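Local structure of tumour necrosis factor receptor (Ectromelia virus, 3ON9) at residues Glu45-Pro49 / Val73-Thr79; Ser121-Ile127 / Tyr144-Leu150. The protein belongs to a poxvirus-encoded TNF receptor that probably inhibits host defence by binding TNF and chemokines, this chain being its chemokine-binding SECRET domain. All coordinates share one frame; numbering follows the deposited sequence.

Contact 1: Glu45-Pro49 / Val73-Thr79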
loop_
_atom_site.group_PDB
_atom_site.type_symbol
_atom_site.label_atom_id
_atom_site.label_comp_id
_atom_site.label_asym_id
_atom_site.label_seq_id
_atom_site.Cartn_x
_atom_site.Cartn_y
_atom_site.Cartn_z
ATOM N N GLU A 45 -0.504 12.716 -3.453
ATOM C CA GLU A 45 -0.690 14.152 -3.659
ATOM C C GLU A 45 -1.811 14.711 -2.789
ATOM O O GLU A 45 -2.899 14.144 -2.724
ATOM C CB GLU A 45 -0.957 14.475 -5.134
ATOM C CG GLU A 45 -1.136 15.974 -5.397
ATOM C CD GLU A 45 -1.179 16.326 -6.872
ATOM O OE1 GLU A 45 -1.127 15.405 -7.704
ATOM O OE2 GLU A 45 -1.262 17.527 -7.202
ATOM N N ASP A 46 -1.525 15.833 -2.123
ATOM C CA ASP A 46 -2.484 16.542 -1.273
ATOM C C ASP A 46 -2.848 15.786 0.010
ATOM O O ASP A 46 -3.794 16.163 0.715
ATOM C CB ASP A 46 -3.743 16.944 -2.056
ATOM C CG ASP A 46 -3.459 18.001 -3.105
ATOM O OD1 ASP A 46 -2.607 18.872 -2.850
ATOM O OD2 ASP A 46 -4.076 17.965 -4.186
ATOM N N CYS A 47 -2.090 14.733 0.319
ATOM C CA CYS A 47 -2.234 14.030 1.596
ATOM C C CYS A 47 -1.249 14.664 2.566
ATOM O O CYS A 47 -0.066 14.739 2.277
ATOM C CB CYS A 47 -1.889 12.545 1.447
ATOM S SG CYS A 47 -2.827 11.709 0.164
ATOM N N THR A 48 -1.738 15.115 3.716
ATOM C CA THR A 48 -0.880 15.847 4.646
ATOM C C THR A 48 0.087 14.919 5.403
ATOM O O THR A 48 1.272 15.206 5.490
ATOM C CB THR A 48 -1.695 16.704 5.649
ATOM O OG1 THR A 48 -2.802 17.320 4.980
ATOM C CG2 THR A 48 -0.804 17.800 6.248
ATOM N N PRO A 49 -0.410 13.792 5.944
ATOM C CA PRO A 49 0.511 12.922 6.692
ATOM C C PRO A 49 1.633 12.430 5.794
ATOM O O PRO A 49 1.351 11.961 4.686
ATOM C CB PRO A 49 -0.380 11.744 7.097
ATOM C CG PRO A 49 -1.778 12.363 7.156
ATOM C CD PRO A 49 -1.802 13.304 5.993
ATOM N N VAL A 73 0.316 14.397 12.452
ATOM C CA VAL A 73 -0.303 15.534 11.771
ATOM C C VAL A 73 -1.602 15.123 11.095
ATOM O O VAL A 73 -1.631 14.143 10.355
ATOM C CB VAL A 73 0.629 16.124 10.689
ATOM C CG1 VAL A 73 0.004 17.378 10.085
ATOM C CG2 VAL A 73 2.021 16.413 11.276
ATOM N N HIS A 74 -2.682 15.861 11.357
ATOM C CA HIS A 74 -3.975 15.551 10.756
ATOM C C HIS A 74 -4.101 16.093 9.341
ATOM O O HIS A 74 -3.555 17.162 9.016
ATOM C CB HIS A 74 -5.130 16.089 11.612
ATOM C CG HIS A 74 -5.295 15.384 12.921
ATOM N ND1 HIS A 74 -6.186 14.349 13.103
ATOM C CD2 HIS A 74 -4.677 15.567 14.112
ATOM C CE1 HIS A 74 -6.103 13.915 14.349
ATOM N NE2 HIS A 74 -5.199 14.641 14.982
ATOM N N GLN A 75 -4.840 15.363 8.508
ATOM C CA GLN A 75 -5.141 15.794 7.148
ATOM C C GLN A 75 -5.809 17.176 7.122
ATOM O O GLN A 75 -6.761 17.448 7.872
ATOM C CB GLN A 75 -6.050 14.760 6.464
ATOM C CG GLN A 75 -6.528 15.156 5.065
ATOM C CD GLN A 75 -5.403 15.213 4.036
ATOM O OE1 GLN A 75 -4.439 14.442 4.095
ATOM N NE2 GLN A 75 -5.534 16.121 3.077
ATOM N N ASP A 76 -5.306 18.034 6.243
ATOM C CA ASP A 76 -5.888 19.346 5.965
ATOM C C ASP A 76 -7.248 19.137 5.310
ATOM O O ASP A 76 -7.328 18.566 4.235
ATOM C CB ASP A 76 -4.942 20.086 5.007
ATOM C CG ASP A 76 -5.316 21.537 4.801
ATOM O OD1 ASP A 76 -6.470 21.900 5.102
ATOM O OD2 ASP A 76 -4.447 22.305 4.327
ATOM N N LEU A 77 -8.329 19.583 5.943
ATOM C CA LEU A 77 -9.642 19.324 5.359
ATOM C C LEU A 77 -9.905 20.164 4.110
ATOM O O LEU A 77 -10.903 19.960 3.421
ATOM C CB LEU A 77 -10.763 19.475 6.393
ATOM C CG LEU A 77 -10.761 18.366 7.451
ATOM C CD1 LEU A 77 -11.792 18.626 8.540
ATOM C CD2 LEU A 77 -10.987 16.997 6.804
ATOM N N THR A 78 -9.009 21.097 3.810
ATOM C CA THR A 78 -9.149 21.915 2.605
ATOM C C THR A 78 -8.395 21.341 1.398
ATOM O O THR A 78 -8.464 21.897 0.308
ATOM C CB THR A 78 -8.722 23.397 2.841
ATOM O OG1 THR A 78 -7.297 23.484 2.935
ATOM C CG2 THR A 78 -9.343 23.935 4.126
ATOM N N THR A 79 -7.680 20.232 1.590
ATOM C CA THR A 79 -7.048 19.533 0.468
ATOM C C THR A 79 -7.537 18.086 0.422
ATOM O O THR A 79 -7.895 17.508 1.451
ATOM C CB THR A 79 -5.489 19.592 0.506
ATOM O OG1 THR A 79 -4.978 18.712 1.517
ATOM C CG2 THR A 79 -5.018 20.999 0.787
HETATM O O HOH W 1 -2.346 18.756 2.802
#
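The Gln75 carboxamide reaches across to the backbone of Asp46-Thr48 and is gripped at both ends. Its NE2 donates to Asp46 O at 2.9 Å, almost linearly (167°) and in the carbonyl plane, while its OE1 accepts from Thr48 N at 2.8 Å. A bend in the chain puts the amide there: CG lies anti to the backbone N (chi1 175°), and chi2 of 67° turns the head toward 45-49. Longer, bent bonds from NE2 to Asp76 O and Thr79 O, sharing its other hydrogen, probably help fix the amide's rotation.

Thr48 returns a side-chain-to-backbone bond: its OG1 accepts from Asp76 N at 2.9 Å, nearly straight, and Thr79 OG1 adds a second donor to Asp46 O. This interior, backed by the ring of Pro49, whose CD lies 3.4 Å from Gln75 OE1, is close-fitted.

The outer side is looser. A water bridges Thr48 OG1 (2.6 Å) and Thr79 OG1, and exposed Val73 touches Thr48 by one methyl pair, CG1 to CG2, at 3.9 Å.

Outside the contact, Asp46 makes a salt bridge with Lys82 and Cys47 a disulfide with Cys81. Asp76 OD1 accepts from Thr78 N, an Asx turn within the type I turn Asp76-Thr79. Side-chain-to-backbone bonding thus joins two loops that each run between the sheets of the beta-sandwich.

Contact 2: Ser121-Ile127 / Tyr144-Leu150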
loop_
_atom_site.group_PDB
_atom_site.type_symbol
_atom_site.label_atom_id
_atom_site.label_comp_id
_atom_site.label_asym_id
_atom_site.label_seq_id
_atom_site.Cartn_x
_atom_site.Cartn_y
_atom_site.Cartn_z
ATOM N N SER A 121 -0.459 -14.511 -8.709
ATOM C CA SER A 121 -1.673 -15.310 -8.560
ATOM C C SER A 121 -2.584 -14.718 -7.482
ATOM O O SER A 121 -3.797 -14.884 -7.540
ATOM C CB SER A 121 -1.324 -16.766 -8.239
ATOM O OG SER A 121 -0.752 -16.894 -6.962
ATOM N N ASN A 122 -2.001 -14.021 -6.506
ATOM C CA ASN A 122 -2.789 -13.331 -5.484
ATOM C C ASN A 122 -2.181 -11.969 -5.211
ATOM O O ASN A 122 -0.979 -11.866 -5.003
ATOM C CB ASN A 122 -2.805 -14.096 -4.147
ATOM C CG ASN A 122 -3.193 -15.557 -4.290
ATOM O OD1 ASN A 122 -2.454 -16.356 -4.868
ATOM N ND2 ASN A 122 -4.342 -15.925 -3.715
ATOM N N LEU A 123 -3.019 -10.940 -5.202
ATOM C CA LEU A 123 -2.579 -9.587 -4.886
ATOM C C LEU A 123 -3.648 -8.960 -4.017
ATOM O O LEU A 123 -4.805 -8.856 -4.430
ATOM C CB LEU A 123 -2.407 -8.771 -6.170
ATOM C CG LEU A 123 -2.184 -7.259 -6.028
ATOM C CD1 LEU A 123 -0.968 -6.959 -5.125
ATOM C CD2 LEU A 123 -2.022 -6.595 -7.392
ATOM N N ASP A 124 -3.267 -8.546 -2.811
ATOM C CA ASP A 124 -4.179 -7.867 -1.898
ATOM C C ASP A 124 -3.599 -6.492 -1.608
ATOM O O ASP A 124 -2.397 -6.364 -1.359
ATOM C CB ASP A 124 -4.294 -8.622 -0.567
ATOM C CG ASP A 124 -4.762 -10.052 -0.730
ATOM O OD1 ASP A 124 -5.724 -10.294 -1.479
ATOM O OD2 ASP A 124 -4.162 -10.930 -0.085
ATOM N N VAL A 125 -4.451 -5.474 -1.622
ATOM C CA VAL A 125 -4.043 -4.132 -1.245
ATOM C C VAL A 125 -5.007 -3.589 -0.196
ATOM O O VAL A 125 -6.224 -3.746 -0.315
ATOM C CB VAL A 125 -4.032 -3.205 -2.467
ATOM C CG1 VAL A 125 -3.762 -1.767 -2.047
ATOM C CG2 VAL A 125 -2.976 -3.684 -3.442
ATOM N N TYR A 126 -4.456 -2.978 0.848
ATOM C CA TYR A 126 -5.260 -2.236 1.808
ATOM C C TYR A 126 -4.725 -0.824 1.935
ATOM O O TYR A 126 -3.535 -0.625 2.162
ATOM C CB TYR A 126 -5.249 -2.906 3.182
ATOM C CG TYR A 126 -5.561 -4.383 3.160
ATOM C CD1 TYR A 126 -6.872 -4.850 3.250
ATOM C CD2 TYR A 126 -4.542 -5.315 3.049
ATOM C CE1 TYR A 126 -7.142 -6.220 3.224
ATOM C CE2 TYR A 126 -4.806 -6.675 3.023
ATOM C CZ TYR A 126 -6.094 -7.118 3.113
ATOM O OH TYR A 126 -6.317 -8.486 3.093
ATOM N N ILE A 127 -5.613 0.147 1.782
ATOM C CA ILE A 127 -5.267 1.541 2.046
ATOM C C ILE A 127 -6.140 1.971 3.214
ATOM O O ILE A 127 -7.365 1.966 3.113
ATOM C CB ILE A 127 -5.540 2.419 0.829
ATOM C CG1 ILE A 127 -4.714 1.908 -0.355
ATOM C CG2 ILE A 127 -5.173 3.888 1.146
ATOM C CD1 ILE A 127 -5.071 2.531 -1.679
ATOM N N TYR A 144 -8.640 -4.328 -1.637
ATOM C CA TYR A 144 -8.657 -4.857 -2.995
ATOM C C TYR A 144 -8.089 -6.270 -2.983
ATOM O O TYR A 144 -7.116 -6.545 -2.278
ATOM C CB TYR A 144 -7.776 -4.020 -3.925
ATOM C CG TYR A 144 -8.032 -2.526 -3.933
ATOM C CD1 TYR A 144 -8.655 -1.925 -5.010
ATOM C CD2 TYR A 144 -7.612 -1.720 -2.879
ATOM C CE1 TYR A 144 -8.884 -0.557 -5.033
ATOM C CE2 TYR A 144 -7.827 -0.351 -2.896
ATOM C CZ TYR A 144 -8.460 0.221 -3.982
ATOM O OH TYR A 144 -8.687 1.576 -4.022
ATOM N N HIS A 145 -8.685 -7.161 -3.774
ATOM C CA HIS A 145 -8.193 -8.533 -3.881
ATOM C C HIS A 145 -8.359 -9.064 -5.302
ATOM O O HIS A 145 -9.461 -9.004 -5.850
ATOM C CB HIS A 145 -8.980 -9.460 -2.936
ATOM C CG HIS A 145 -9.055 -8.970 -1.525
ATOM N ND1 HIS A 145 -7.958 -8.942 -0.688
ATOM C CD2 HIS A 145 -10.096 -8.498 -0.797
ATOM C CE1 HIS A 145 -8.319 -8.463 0.487
ATOM N NE2 HIS A 145 -9.615 -8.189 0.450
ATOM N N THR A 146 -7.287 -9.589 -5.894
ATOM C CA THR A 146 -7.401 -10.206 -7.223
ATOM C C THR A 146 -7.860 -11.655 -7.179
ATOM O O THR A 146 -8.378 -12.175 -8.170
ATOM C CB THR A 146 -6.080 -10.147 -8.009
ATOM O OG1 THR A 146 -5.073 -10.923 -7.339
ATOM C CG2 THR A 146 -5.606 -8.700 -8.144
ATOM N N SER A 147 -7.656 -12.304 -6.040
ATOM C CA SER A 147 -7.988 -13.712 -5.887
ATOM C C SER A 147 -8.252 -13.996 -4.416
ATOM O O SER A 147 -8.751 -13.126 -3.696
ATOM C CB SER A 147 -6.848 -14.580 -6.420
ATOM O OG SER A 147 -7.214 -15.956 -6.486
ATOM N N TYR A 148 -7.932 -15.207 -3.975
ATOM C CA TYR A 148 -8.086 -15.555 -2.569
ATOM C C TYR A 148 -7.240 -14.628 -1.721
ATOM O O TYR A 148 -6.130 -14.240 -2.122
ATOM C CB TYR A 148 -7.711 -17.018 -2.311
ATOM C CG TYR A 148 -8.560 -17.995 -3.082
ATOM C CD1 TYR A 148 -9.884 -18.209 -2.730
ATOM C CD2 TYR A 148 -8.037 -18.696 -4.157
ATOM C CE1 TYR A 148 -10.679 -19.105 -3.432
ATOM C CE2 TYR A 148 -8.813 -19.597 -4.860
ATOM C CZ TYR A 148 -10.131 -19.794 -4.497
ATOM O OH TYR A 148 -10.902 -20.695 -5.204
ATOM N N ILE A 149 -7.768 -14.270 -0.556
ATOM C CA ILE A 149 -7.101 -13.335 0.344
ATOM C C ILE A 149 -5.975 -14.007 1.117
ATOM O O ILE A 149 -6.191 -15.006 1.805
ATOM C CB ILE A 149 -8.114 -12.732 1.332
ATOM C CG1 ILE A 149 -9.256 -12.062 0.563
ATOM C CG2 ILE A 149 -7.418 -11.747 2.266
ATOM C CD1 ILE A 149 -10.358 -11.540 1.446
ATOM N N LEU A 150 -4.770 -13.456 0.986
ATOM C CA LEU A 150 -3.575 -14.014 1.615
ATOM C C LEU A 150 -3.542 -13.773 3.118
ATOM O O LEU A 150 -3.884 -12.688 3.593
ATOM C CB LEU A 150 -2.329 -13.392 0.980
ATOM C CG LEU A 150 -2.153 -13.672 -0.507
ATOM C CD1 LEU A 150 -1.086 -12.733 -1.109
ATOM C CD2 LEU A 150 -1.831 -15.154 -0.747
HETATM O O HOH W 2 -5.137 -17.764 -6.889
HETATM O O HOH W 3 -5.713 -11.961 -3.712
HETATM O O HOH W 4 -3.879 -10.176 2.450
#
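The His145 imidazole meets Asp124 and Tyr126 at its edge, while Ile149 CG1, from its own segment, lies over the centre of one face, 3.6 Å above the plane. ND1 donates to Asp124 OD1 at 2.7 Å, close to the imidazole plane but arriving from above the carboxylate, whose plane stands 75° from the ring. CE1 approaches Tyr126 OH at 3.3 Å, the two rings meeting obliquely. A water in the plane of the Tyr126 ring accepts from Tyr126 OH and donates to Asp124 OD2 and Leu150 O. The Tyr144 ring has Val125 O at its edge and in plane, with CD2 3.9 Å from Val125 CB.

Asp124 is the hub. With CG beside its own backbone N (chi1 -58°), its carboxylate leans toward 144-150, and OD2 takes Leu150 N on the syn side at 2.8 Å. In the opposite sense, Asn122 ND2 donates to Tyr148 O at 2.9 Å, nearly straight (168°), while Leu150 CD2 packs 3.7 Å from Asn122 CB.

The backbone evidence is antiparallel pairing: Val125 and Tyr144 form a hydrogen-bonded pair, Asp124 and His145 a non-hydrogen-bonded one. Beyond it Thr146 N still donates to Leu123 O, but Leu123 N makes a bent bond to Thr146 OG1 at 3.0 Å, where a regular ladder would use a carbonyl. Val125 and Tyr144 turn to Val113 of the other sheet, whereas Ser121 and Asn122 make a classic bulge opposite Tyr16. This is a beta hairpin at the sheet's edge, the chain leaving it held against strand 122-130 by the Asp124 carboxylate.

Following the chain from the N terminus, strand 38-45 of the six-stranded sheet leads into contact 1, which closes a loop that contains the hairpin 51-59/62-69 before strand 82-89 returns to the six-stranded sheet. Contact 2 opens later, after strand 110-116, and closes the hairpin of strands 122-130 and 140-145, with 16 residues between its segments. The two loops therefore follow in series, neither nesting nor crossing. Contact 1 ties together two connections between the sheets, while contact 2 secures the edge strand of the five-stranded sheet. Their centres are 27 Å apart, on opposite sides of the chain's centre, and their nearest atoms, about 8 Å apart, do not touch.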